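Local coordinates for proteasome accessory factor B/C (PafBC) (Paenarthrobacter aurescens, PDB 6SJ9), which acts as a transcriptional regulator of the bacterial DNA damage response, probably binding DNA through winged helix-turn-helix domains and receiving its signal through WYL domains, at residues 518-523 / 538-543; 261-266 / 276-281; 364-369 / 408-413; 595-600 / 614-619. All blocks are in the same frame, centred on the assembly; numbering follows the deposited sequence.

Interaction 1 of 4, residues 518-523 / 538-543; sequences TERDVD and AYCHSK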
# COMPACT_ATOMS: atom_id res chain seq x y z
N THR A 518 0.46 -1.20 -30.95
CA THR A 518 0.86 -2.59 -30.98
C THR A 518 -0.37 -3.38 -31.40
O THR A 518 -1.52 -3.00 -31.10
CB THR A 518 1.38 -3.08 -29.61
OG1 THR A 518 0.41 -2.80 -28.60
CG2 THR A 518 2.70 -2.38 -29.22
N GLU A 519 -0.13 -4.49 -32.09
CA GLU A 519 -1.18 -5.36 -32.60
C GLU A 519 -1.00 -6.74 -32.00
O GLU A 519 0.10 -7.29 -32.05
CB GLU A 519 -1.13 -5.40 -34.14
CG GLU A 519 -2.45 -5.84 -34.80
CD GLU A 519 -2.40 -5.97 -36.37
OE1 GLU A 519 -1.36 -6.39 -36.97
OE2 GLU A 519 -3.44 -5.59 -36.99
N ARG A 520 -2.08 -7.30 -31.45
CA ARG A 520 -1.94 -8.55 -30.74
C ARG A 520 -3.29 -9.23 -30.60
O ARG A 520 -4.32 -8.56 -30.52
CB ARG A 520 -1.37 -8.33 -29.35
CG ARG A 520 -2.18 -7.25 -28.63
CD ARG A 520 -1.55 -7.05 -27.30
NE ARG A 520 -0.77 -5.87 -27.25
CZ ARG A 520 0.07 -5.57 -26.26
NH1 ARG A 520 0.65 -4.41 -26.28
NH2 ARG A 520 0.33 -6.42 -25.26
N ASP A 521 -3.25 -10.57 -30.56
CA ASP A 521 -4.41 -11.41 -30.27
C ASP A 521 -4.52 -11.56 -28.76
O ASP A 521 -3.52 -11.84 -28.10
CB ASP A 521 -4.24 -12.80 -30.91
CG ASP A 521 -4.35 -12.74 -32.46
OD1 ASP A 521 -5.16 -11.95 -33.01
OD2 ASP A 521 -3.59 -13.45 -33.09
N VAL A 522 -5.72 -11.34 -28.22
CA VAL A 522 -5.96 -11.48 -26.78
C VAL A 522 -7.22 -12.30 -26.51
O VAL A 522 -8.20 -12.26 -27.27
CB VAL A 522 -6.07 -10.11 -26.07
CG1 VAL A 522 -4.93 -9.30 -26.45
CG2 VAL A 522 -7.34 -9.36 -26.48
N ASP A 523 -7.19 -13.03 -25.39
CA ASP A 523 -8.37 -13.69 -24.84
C ASP A 523 -8.91 -12.74 -23.80
O ASP A 523 -8.34 -12.64 -22.71
CB ASP A 523 -8.02 -15.04 -24.19
CG ASP A 523 -7.37 -16.03 -25.16
OD1 ASP A 523 -7.77 -16.10 -26.36
OD2 ASP A 523 -6.52 -16.81 -24.69
N ALA A 538 -6.87 -9.42 -19.94
CA ALA A 538 -6.88 -10.29 -21.10
C ALA A 538 -5.58 -11.09 -21.14
O ALA A 538 -4.52 -10.60 -20.77
CB ALA A 538 -7.01 -9.48 -22.39
N TYR A 539 -5.68 -12.32 -21.62
CA TYR A 539 -4.47 -13.09 -21.89
C TYR A 539 -3.92 -12.60 -23.23
O TYR A 539 -4.60 -12.70 -24.25
CB TYR A 539 -4.74 -14.61 -21.91
CG TYR A 539 -3.41 -15.37 -22.05
CD1 TYR A 539 -2.89 -15.66 -23.30
CD2 TYR A 539 -2.66 -15.73 -20.93
CE1 TYR A 539 -1.65 -16.32 -23.44
CE2 TYR A 539 -1.43 -16.40 -21.06
CZ TYR A 539 -0.93 -16.69 -22.33
OH TYR A 539 0.28 -17.33 -22.48
N CYS A 540 -2.72 -12.02 -23.22
CA CYS A 540 -2.12 -11.46 -24.41
C CYS A 540 -1.22 -12.50 -25.07
O CYS A 540 -0.30 -13.01 -24.44
CB CYS A 540 -1.33 -10.20 -24.10
SG CYS A 540 -0.39 -9.59 -25.57
N HIS A 541 -1.55 -12.90 -26.31
CA HIS A 541 -0.70 -13.88 -26.97
C HIS A 541 0.63 -13.31 -27.42
O HIS A 541 1.53 -14.08 -27.70
CB HIS A 541 -1.43 -14.57 -28.14
CG HIS A 541 -2.49 -15.47 -27.64
ND1 HIS A 541 -3.79 -15.03 -27.44
CD2 HIS A 541 -2.41 -16.69 -27.07
CE1 HIS A 541 -4.49 -16.01 -26.87
NE2 HIS A 541 -3.67 -17.02 -26.63
N SER A 542 0.78 -11.98 -27.52
CA SER A 542 2.12 -11.45 -27.78
C SER A 542 3.04 -11.47 -26.56
O SER A 542 4.23 -11.67 -26.72
CB SER A 542 2.04 -10.04 -28.34
OG SER A 542 1.42 -10.13 -29.61
N LYS A 543 2.55 -11.20 -25.35
CA LYS A 543 3.41 -11.30 -24.17
C LYS A 543 3.38 -12.69 -23.58
O LYS A 543 4.13 -12.97 -22.64
CB LYS A 543 2.98 -10.28 -23.10
CG LYS A 543 2.93 -8.85 -23.56
CD LYS A 543 4.31 -8.41 -24.13
CE LYS A 543 4.52 -6.91 -23.93
NZ LYS A 543 5.22 -6.36 -25.13
O HOH W 1 -0.41 -11.72 -30.58

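Interaction 2 of 4, residues 261-266 / 276-281; sequences KKATSL and DRITVD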
# COMPACT_ATOMS: atom_id res chain seq x y z
N LYS A 261 -0.40 18.95 2.50
CA LYS A 261 -1.51 18.51 3.33
C LYS A 261 -1.13 18.53 4.81
O LYS A 261 -1.99 18.72 5.67
CB LYS A 261 -1.92 17.11 2.87
CG LYS A 261 -2.96 17.15 1.76
CD LYS A 261 -3.50 15.78 1.34
CE LYS A 261 -4.23 15.94 -0.02
NZ LYS A 261 -4.38 14.67 -0.85
N LYS A 262 0.15 18.36 5.13
CA LYS A 262 0.62 18.35 6.51
C LYS A 262 1.03 19.72 7.05
O LYS A 262 1.45 19.81 8.21
CB LYS A 262 1.80 17.38 6.67
CG LYS A 262 1.45 15.97 6.47
CD LYS A 262 2.59 15.04 6.91
CE LYS A 262 3.94 15.42 6.28
NZ LYS A 262 5.01 14.41 6.60
N ALA A 263 0.97 20.78 6.24
CA ALA A 263 1.60 22.04 6.62
C ALA A 263 0.79 22.79 7.68
O ALA A 263 -0.41 23.04 7.50
CB ALA A 263 1.79 22.90 5.37
N THR A 264 1.46 23.19 8.76
CA THR A 264 0.84 24.00 9.81
C THR A 264 0.81 25.48 9.47
O THR A 264 0.00 26.22 10.03
CB THR A 264 1.59 23.84 11.13
OG1 THR A 264 2.94 24.29 10.95
CG2 THR A 264 1.61 22.38 11.60
N SER A 265 1.73 25.94 8.63
CA SER A 265 1.69 27.32 8.19
C SER A 265 2.22 27.37 6.77
O SER A 265 2.99 26.52 6.35
CB SER A 265 2.51 28.25 9.09
OG SER A 265 3.89 28.08 8.83
N LEU A 266 1.81 28.41 6.03
CA LEU A 266 2.26 28.61 4.67
C LEU A 266 2.41 30.10 4.40
O LEU A 266 1.56 30.89 4.80
CB LEU A 266 1.24 28.04 3.68
CG LEU A 266 1.68 27.46 2.33
CD1 LEU A 266 0.55 27.53 1.33
CD2 LEU A 266 2.89 28.15 1.79
N ASP A 276 7.53 28.46 -1.61
CA ASP A 276 6.82 28.69 -0.36
C ASP A 276 7.68 28.29 0.82
O ASP A 276 8.58 27.44 0.71
CB ASP A 276 5.53 27.86 -0.32
CG ASP A 276 4.49 28.34 -1.31
OD1 ASP A 276 4.43 29.56 -1.56
OD2 ASP A 276 3.74 27.48 -1.82
N ARG A 277 7.37 28.86 1.98
CA ARG A 277 7.99 28.44 3.22
C ARG A 277 6.89 27.86 4.10
O ARG A 277 5.98 28.59 4.50
CB ARG A 277 8.71 29.62 3.88
CG ARG A 277 9.40 29.34 5.19
CD ARG A 277 9.90 30.65 5.79
NE ARG A 277 10.73 30.47 6.98
CZ ARG A 277 10.32 30.61 8.24
NH1 ARG A 277 11.19 30.44 9.23
NH2 ARG A 277 9.06 30.90 8.51
N ILE A 278 6.98 26.57 4.41
CA ILE A 278 5.98 25.92 5.25
C ILE A 278 6.66 25.34 6.48
O ILE A 278 7.86 25.09 6.51
CB ILE A 278 5.22 24.79 4.52
CG1 ILE A 278 6.17 23.65 4.13
CG2 ILE A 278 4.47 25.33 3.36
CD1 ILE A 278 5.46 22.40 3.63
N THR A 279 5.83 25.09 7.49
CA THR A 279 6.22 24.33 8.67
C THR A 279 5.39 23.06 8.72
O THR A 279 4.23 23.06 8.30
CB THR A 279 6.03 25.16 9.96
OG1 THR A 279 4.74 25.79 9.95
CG2 THR A 279 7.06 26.28 10.05
N VAL A 280 6.02 21.96 9.13
CA VAL A 280 5.34 20.69 9.27
C VAL A 280 5.80 20.06 10.58
O VAL A 280 6.92 20.29 11.06
CB VAL A 280 5.59 19.73 8.09
CG1 VAL A 280 5.22 20.37 6.78
CG2 VAL A 280 7.02 19.24 8.07
N ASP A 281 4.89 19.31 11.19
CA ASP A 281 5.20 18.59 12.41
C ASP A 281 5.72 17.21 12.05
O ASP A 281 5.16 16.54 11.18
CB ASP A 281 3.97 18.48 13.31
CG ASP A 281 3.53 19.83 13.88
OD1 ASP A 281 4.41 20.60 14.30
OD2 ASP A 281 2.31 20.11 13.89
O HOH W 2 2.12 18.85 10.33

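Interaction 3 of 4, residues 364-369 / 408-413; sequences GLHIQE and NDHVYI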
# COMPACT_ATOMS: atom_id res chain seq x y z
N GLY A 364 -2.64 -15.13 18.65
CA GLY A 364 -1.82 -14.65 17.57
C GLY A 364 -1.60 -15.69 16.48
O GLY A 364 -2.21 -16.75 16.43
N LEU A 365 -0.65 -15.36 15.63
CA LEU A 365 -0.36 -16.10 14.42
C LEU A 365 0.94 -16.84 14.69
O LEU A 365 1.99 -16.20 14.84
CB LEU A 365 -0.24 -15.14 13.23
CG LEU A 365 -0.21 -15.85 11.85
CD1 LEU A 365 -0.51 -14.86 10.73
CD2 LEU A 365 1.12 -16.52 11.60
N HIS A 366 0.87 -18.18 14.80
CA HIS A 366 2.07 -19.00 14.96
C HIS A 366 2.59 -19.41 13.58
O HIS A 366 1.93 -20.16 12.85
CB HIS A 366 1.81 -20.21 15.85
CG HIS A 366 1.66 -19.84 17.29
ND1 HIS A 366 2.74 -19.73 18.13
CD2 HIS A 366 0.58 -19.47 18.01
CE1 HIS A 366 2.33 -19.35 19.33
NE2 HIS A 366 1.02 -19.19 19.28
N ILE A 367 3.75 -18.90 13.23
CA ILE A 367 4.12 -18.89 11.82
C ILE A 367 4.22 -20.31 11.26
O ILE A 367 3.61 -20.61 10.21
CB ILE A 367 5.41 -18.10 11.61
CG1 ILE A 367 5.08 -16.62 11.72
CG2 ILE A 367 5.95 -18.35 10.18
CD1 ILE A 367 6.28 -15.74 11.85
N GLN A 368 4.96 -21.21 11.94
CA GLN A 368 5.18 -22.54 11.34
C GLN A 368 3.86 -23.27 11.14
O GLN A 368 3.60 -23.84 10.08
CB GLN A 368 6.09 -23.43 12.17
CG GLN A 368 6.46 -24.76 11.39
CD GLN A 368 7.21 -24.44 10.07
OE1 GLN A 368 8.28 -23.82 10.10
NE2 GLN A 368 6.65 -24.84 8.93
N GLU A 369 3.02 -23.23 12.16
CA GLU A 369 1.74 -23.92 12.13
C GLU A 369 0.81 -23.31 11.09
O GLU A 369 0.04 -24.02 10.45
CB GLU A 369 1.17 -23.89 13.53
CG GLU A 369 -0.25 -24.30 13.67
CD GLU A 369 -0.67 -24.14 15.13
OE1 GLU A 369 -1.79 -23.64 15.40
OE2 GLU A 369 0.16 -24.53 15.99
N ASN A 408 9.76 -14.65 17.90
CA ASN A 408 10.21 -15.83 17.15
C ASN A 408 9.02 -16.70 16.78
O ASN A 408 8.36 -17.25 17.66
CB ASN A 408 11.22 -16.68 17.96
CG ASN A 408 11.91 -17.75 17.07
OD1 ASN A 408 12.14 -17.50 15.89
ND2 ASN A 408 12.24 -18.91 17.63
N ASP A 409 8.74 -16.85 15.50
CA ASP A 409 7.64 -17.74 15.09
C ASP A 409 6.25 -17.25 15.58
O ASP A 409 5.30 -18.04 15.64
CB ASP A 409 7.86 -19.20 15.56
CG ASP A 409 6.91 -20.23 14.83
OD1 ASP A 409 6.97 -20.30 13.59
OD2 ASP A 409 6.10 -20.94 15.48
N HIS A 410 6.07 -15.98 15.94
CA HIS A 410 4.81 -15.61 16.59
C HIS A 410 4.48 -14.14 16.33
O HIS A 410 5.22 -13.26 16.78
CB HIS A 410 4.89 -15.90 18.07
CG HIS A 410 3.60 -15.74 18.77
ND1 HIS A 410 3.50 -15.54 20.13
CD2 HIS A 410 2.33 -15.79 18.30
CE1 HIS A 410 2.22 -15.44 20.47
NE2 HIS A 410 1.49 -15.59 19.38
N VAL A 411 3.41 -13.87 15.57
CA VAL A 411 3.03 -12.50 15.17
C VAL A 411 1.63 -12.20 15.67
O VAL A 411 0.70 -12.99 15.45
CB VAL A 411 3.10 -12.28 13.64
CG1 VAL A 411 2.99 -10.69 13.31
CG2 VAL A 411 4.39 -12.84 13.08
N TYR A 412 1.46 -11.07 16.34
CA TYR A 412 0.12 -10.75 16.82
C TYR A 412 -0.07 -9.24 16.84
O TYR A 412 0.86 -8.48 17.09
CB TYR A 412 -0.19 -11.40 18.19
CG TYR A 412 0.78 -11.13 19.31
CD1 TYR A 412 2.05 -11.71 19.31
CD2 TYR A 412 0.41 -10.34 20.39
CE1 TYR A 412 2.94 -11.46 20.35
CE2 TYR A 412 1.29 -10.09 21.45
CZ TYR A 412 2.56 -10.65 21.42
OH TYR A 412 3.43 -10.38 22.46
N ILE A 413 -1.28 -8.84 16.46
CA ILE A 413 -1.74 -7.46 16.42
C ILE A 413 -2.56 -7.27 17.67
O ILE A 413 -3.62 -7.88 17.81
CB ILE A 413 -2.53 -7.20 15.13
CG1 ILE A 413 -1.61 -7.39 13.94
CG2 ILE A 413 -3.10 -5.81 15.13
CD1 ILE A 413 -2.22 -7.17 12.55

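Interaction 4 of 4, residues 595-600 / 614-619; sequences QGAGLA and GGLLAE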
# COMPACT_ATOMS: atom_id res chain seq x y z
N GLN A 595 22.07 -3.36 2.70
CA GLN A 595 21.08 -2.72 3.54
C GLN A 595 19.76 -2.57 2.82
O GLN A 595 18.71 -2.77 3.44
CB GLN A 595 21.57 -1.35 3.98
CG GLN A 595 20.90 -0.80 5.23
CD GLN A 595 21.65 0.40 5.78
OE1 GLN A 595 22.71 0.77 5.25
NE2 GLN A 595 21.10 1.03 6.82
N GLY A 596 19.80 -2.25 1.52
CA GLY A 596 18.63 -2.10 0.65
C GLY A 596 18.24 -3.29 -0.23
O GLY A 596 17.50 -3.15 -1.21
N ALA A 597 18.73 -4.49 0.09
CA ALA A 597 18.48 -5.62 -0.80
C ALA A 597 16.99 -5.92 -0.92
O ALA A 597 16.55 -6.46 -1.94
CB ALA A 597 19.26 -6.84 -0.29
N GLY A 598 16.21 -5.59 0.11
CA GLY A 598 14.76 -5.80 0.08
C GLY A 598 14.01 -5.07 -1.03
O GLY A 598 12.90 -5.49 -1.40
N LEU A 599 14.59 -4.01 -1.60
CA LEU A 599 13.90 -3.33 -2.69
C LEU A 599 13.69 -4.22 -3.92
O LEU A 599 12.72 -4.04 -4.66
CB LEU A 599 14.66 -2.06 -3.04
CG LEU A 599 14.73 -1.10 -1.86
CD1 LEU A 599 15.60 0.03 -2.22
CD2 LEU A 599 13.30 -0.56 -1.53
N ALA A 600 14.58 -5.21 -4.15
CA ALA A 600 14.38 -6.12 -5.28
C ALA A 600 13.09 -6.91 -5.15
O ALA A 600 12.52 -7.33 -6.17
CB ALA A 600 15.56 -7.10 -5.43
N GLY A 614 27.03 -8.91 -0.11
CA GLY A 614 25.62 -9.02 0.21
C GLY A 614 24.72 -8.08 -0.56
O GLY A 614 23.49 -8.12 -0.37
N GLY A 615 25.29 -7.24 -1.44
CA GLY A 615 24.50 -6.43 -2.36
C GLY A 615 23.99 -7.27 -3.50
O GLY A 615 24.16 -8.49 -3.54
N LEU A 616 23.37 -6.60 -4.48
CA LEU A 616 22.94 -7.36 -5.65
C LEU A 616 22.65 -6.45 -6.82
O LEU A 616 22.34 -5.27 -6.64
CB LEU A 616 21.71 -8.22 -5.39
CG LEU A 616 20.45 -7.55 -4.85
CD1 LEU A 616 19.25 -8.33 -5.25
CD2 LEU A 616 20.52 -7.53 -3.38
N LEU A 617 22.81 -7.00 -8.02
CA LEU A 617 22.24 -6.43 -9.22
C LEU A 617 20.79 -6.84 -9.33
O LEU A 617 20.42 -7.97 -9.02
CB LEU A 617 22.95 -6.91 -10.48
CG LEU A 617 24.46 -6.72 -10.62
CD1 LEU A 617 24.91 -7.27 -11.99
CD2 LEU A 617 24.88 -5.27 -10.44
N ALA A 618 19.97 -5.93 -9.82
CA ALA A 618 18.55 -6.22 -9.93
C ALA A 618 17.96 -5.51 -11.13
O ALA A 618 18.05 -4.29 -11.25
CB ALA A 618 17.81 -5.82 -8.66
N GLU A 619 17.38 -6.28 -12.02
CA GLU A 619 16.68 -5.77 -13.18
C GLU A 619 15.19 -5.66 -12.83
O GLU A 619 14.56 -6.66 -12.51
CB GLU A 619 16.92 -6.75 -14.32
CG GLU A 619 16.52 -6.34 -15.67
CD GLU A 619 16.87 -7.41 -16.66
OE1 GLU A 619 17.93 -7.29 -17.32
OE2 GLU A 619 16.12 -8.41 -16.73

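Interaction 1 of 4, residues 518-523 / 538-543
Asp523 and Tyr539 form an antiparallel hydrogen-bonded pair: Asp523 N reaches Tyr539 O at 2.8 Å, and Tyr539 N reaches Asp523 O at 2.9 Å. Val522 and Cys540 make the adjoining non-hydrogen-bonded pair. Past Cys540 the chain adopts helical backbone angles, yet Asp521 O still gathers two donors from His541. The backbone N of His541 approaches Asp521 O at 2.9 Å almost in line with the C=O bond (168°), whereas ring atom ND1 meets that oxygen at 3.3 Å from above the carbonyl plane.

Among the other polar contacts, the His541 imidazole brings CE1 to 3.1 Å from Asp523 OD2, the carboxylate and ring planes standing 78° apart. Ser565 OG hydrogen-bonds to this OD2 and to His541 NE2, tying the two groups together. Cys540 SG, anti to its backbone N (chi1 173°), accepts from Arg520 NH2 at 3.3 Å and also from Lys543 N. Arg520 NH1 is bonded to Thr518 OG1 and salt-bridged to Glu583; an alanine in place of Arg520 would probably leave Glu583 without this ion-pair partner and Cys540 SG without its guanidinium donor. One water joins Asp521 N to Ser542 OG, 2.6 Å from that hydroxyl.

The apolar share is small, chiefly Val522 CB against Ala538 CB at 3.9 Å.

Strand 517-530 is flanked by 533-540 and, through backbone bonds of Arg520 with Leu507 and Val522 with Leu505, by 503-510. Phe549 of strand 545-550 packs on Arg520, Ala538 and Cys540, within the five-stranded antiparallel sheet of this Sm-like WYL domain.

Interaction 2 of 4, residues 261-266 / 276-281
Ala263 and Leu266 close on Ile278 from two directions. The methyl of Ala263 lies with its CB 4.0 Å from Ile278 CB, while Leu266 sends CD2 to within 3.6 Å of Ile278 CG2, the two side chains crossing obliquely. Ile278 CG2, anti to the carbonyl carbon, is the branch that meets Leu266 CD2. Leu266 and Ile278 form an antiparallel non-hydrogen-bonded pair, which puts both side chains on one face, the face where Leu259 of helix 257-261 also touches Ile278. Leu266 CD2 further meets Asp276 CB at 3.4 Å; the carboxylate of Asp276 itself is salt-bridged to Arg260 and Lys253.

Outward from this patch, the backbone takes over. Thr264 N gives a hydrogen bond of 2.8 Å to Thr279 O, and the bond from Thr279 N to Ser265 O is weak at 3.4 Å. The chain turns a corner at Thr264, consistent with the irregular pairing here.

The polar edge gathers three hydroxyls. Thr279 OG1 lies 2.7 Å from Ser265 OG in a hydrogen bond whose direction is open, and Thr264 OG1 lies close to the same Thr279 OG1. Thr264 CG2 rests 3.3 Å from Asp281 OD2. A water accepts from Asp281 N at 2.9 Å and also contacts Lys262 O, and Lys262 NZ is salt-bridged to Glu291.

The strands 263-268 and 275-282 form the hairpin at one border of a four-stranded sheet of order 2-3-1-4, with helices 257-261 and 285-294 following the first and third strands: the ferredoxin-like fold of this WCX domain.

Interaction 3 of 4, residues 364-369 / 408-413
The winged helix-turn-helix shape of the PafC domain is stitched together where Leu365 of short strand 365-366 pairs with Val411 of strand 410-413. Leu365 N bonds to Val411 O at 2.7 Å, and Val411 N answers to Leu365 O at 2.8 Å. His366 and His410 follow as the non-hydrogen-bonded pair, their imidazoles in an offset stack with centroids 4.1 Å apart and planes 9° from parallel. His366 CE1 sits over the centre of the His410 ring, Tyr412 CD1 over its opposite face, and His410 NE2 is bonded to Gln363 O.

Asp409 holds the start of helix 367-374. Its O accepts from Ile367 N at 3.0 Å with the donor above the carbonyl plane, and OD1 takes Gln368 N at 2.8 Å on the syn side, CG being anti to the backbone N (chi1 -165°). An alanine here would probably leave Gln368 N, in the first helical turn, without this acceptor. Ile367 CD1 packs on Val411 CG2 at 3.7 Å.

Helices 346-360, 367-374 and 378-389 with strands 365-366, 404-407 and 410-413 give the three-helix, three-strand pattern of a winged helix.

Interaction 4 of 4, residues 595-600 / 614-619
Ala597 and Ala600 present their methyls to Leu616 where the short helix 599-602 and the turn before it lie against strand 616-622 in the second WCX domain, which has the ferredoxin-like fold. Leu616 fits between them with its two branches: CD2 meets Ala597 CB at 3.4 Å, tighter than ordinary van der Waals contact, and CD1 lies 3.9 Å from Ala600 CB. A chi1 of 55° places its CG between the backbone N and the carbonyl carbon, on the side of the alanines. Two residues on, Ala618 CB touches Ala600 CB at 4.1 Å. The contact is thus carried by methyl groups; no hydrogen bond joins the segments, and they bury 154 Å² between them.

In the next shell, Leu592 of strand 586-592 touches Ala600, Leu616 and Ala618, and so lies beside all three. Backbone bonds of Leu616 with Leu592 and of Ala618 with Leu590 fix strand 616-622 against that neighbour. Leu617, between them in sequence, goes to other partners, among them Phe331 and Leu642, as alternation along a strand implies. The short helix 599-602 joins strand 586-592 to 607-610, one beta-alpha-beta connection of this fold.

The two alanines are carried by a type I turn from Gly596 to Leu599 and the residue after it: Leu599 N bonds to Gly596 O at 3.1 Å, and Ala600 N reaches back to Ala597 O at 3.2 Å.

How the interactions relate
The four contacts follow one another along the chain and none touches another. Interactions 2 and 4 belong to the two WCX domains and sample the same four-stranded topology: the first at a hairpin of the sheet, the second where a short helix meets it, centres 35 Å apart. Interaction 1 lies in the second WYL domain and approaches interaction 4 to about 14 Å between nearest atoms, the smallest such gap. Interaction 3, in the PafC helix-turn-helix domain, has its centre 27 Å from that of interaction 4 and 43 Å from that of interaction 1. The potassium ion is bound by Leu16, Thr18, Ile81, Lys83 and Ser85, so no contact supplies it a ligand.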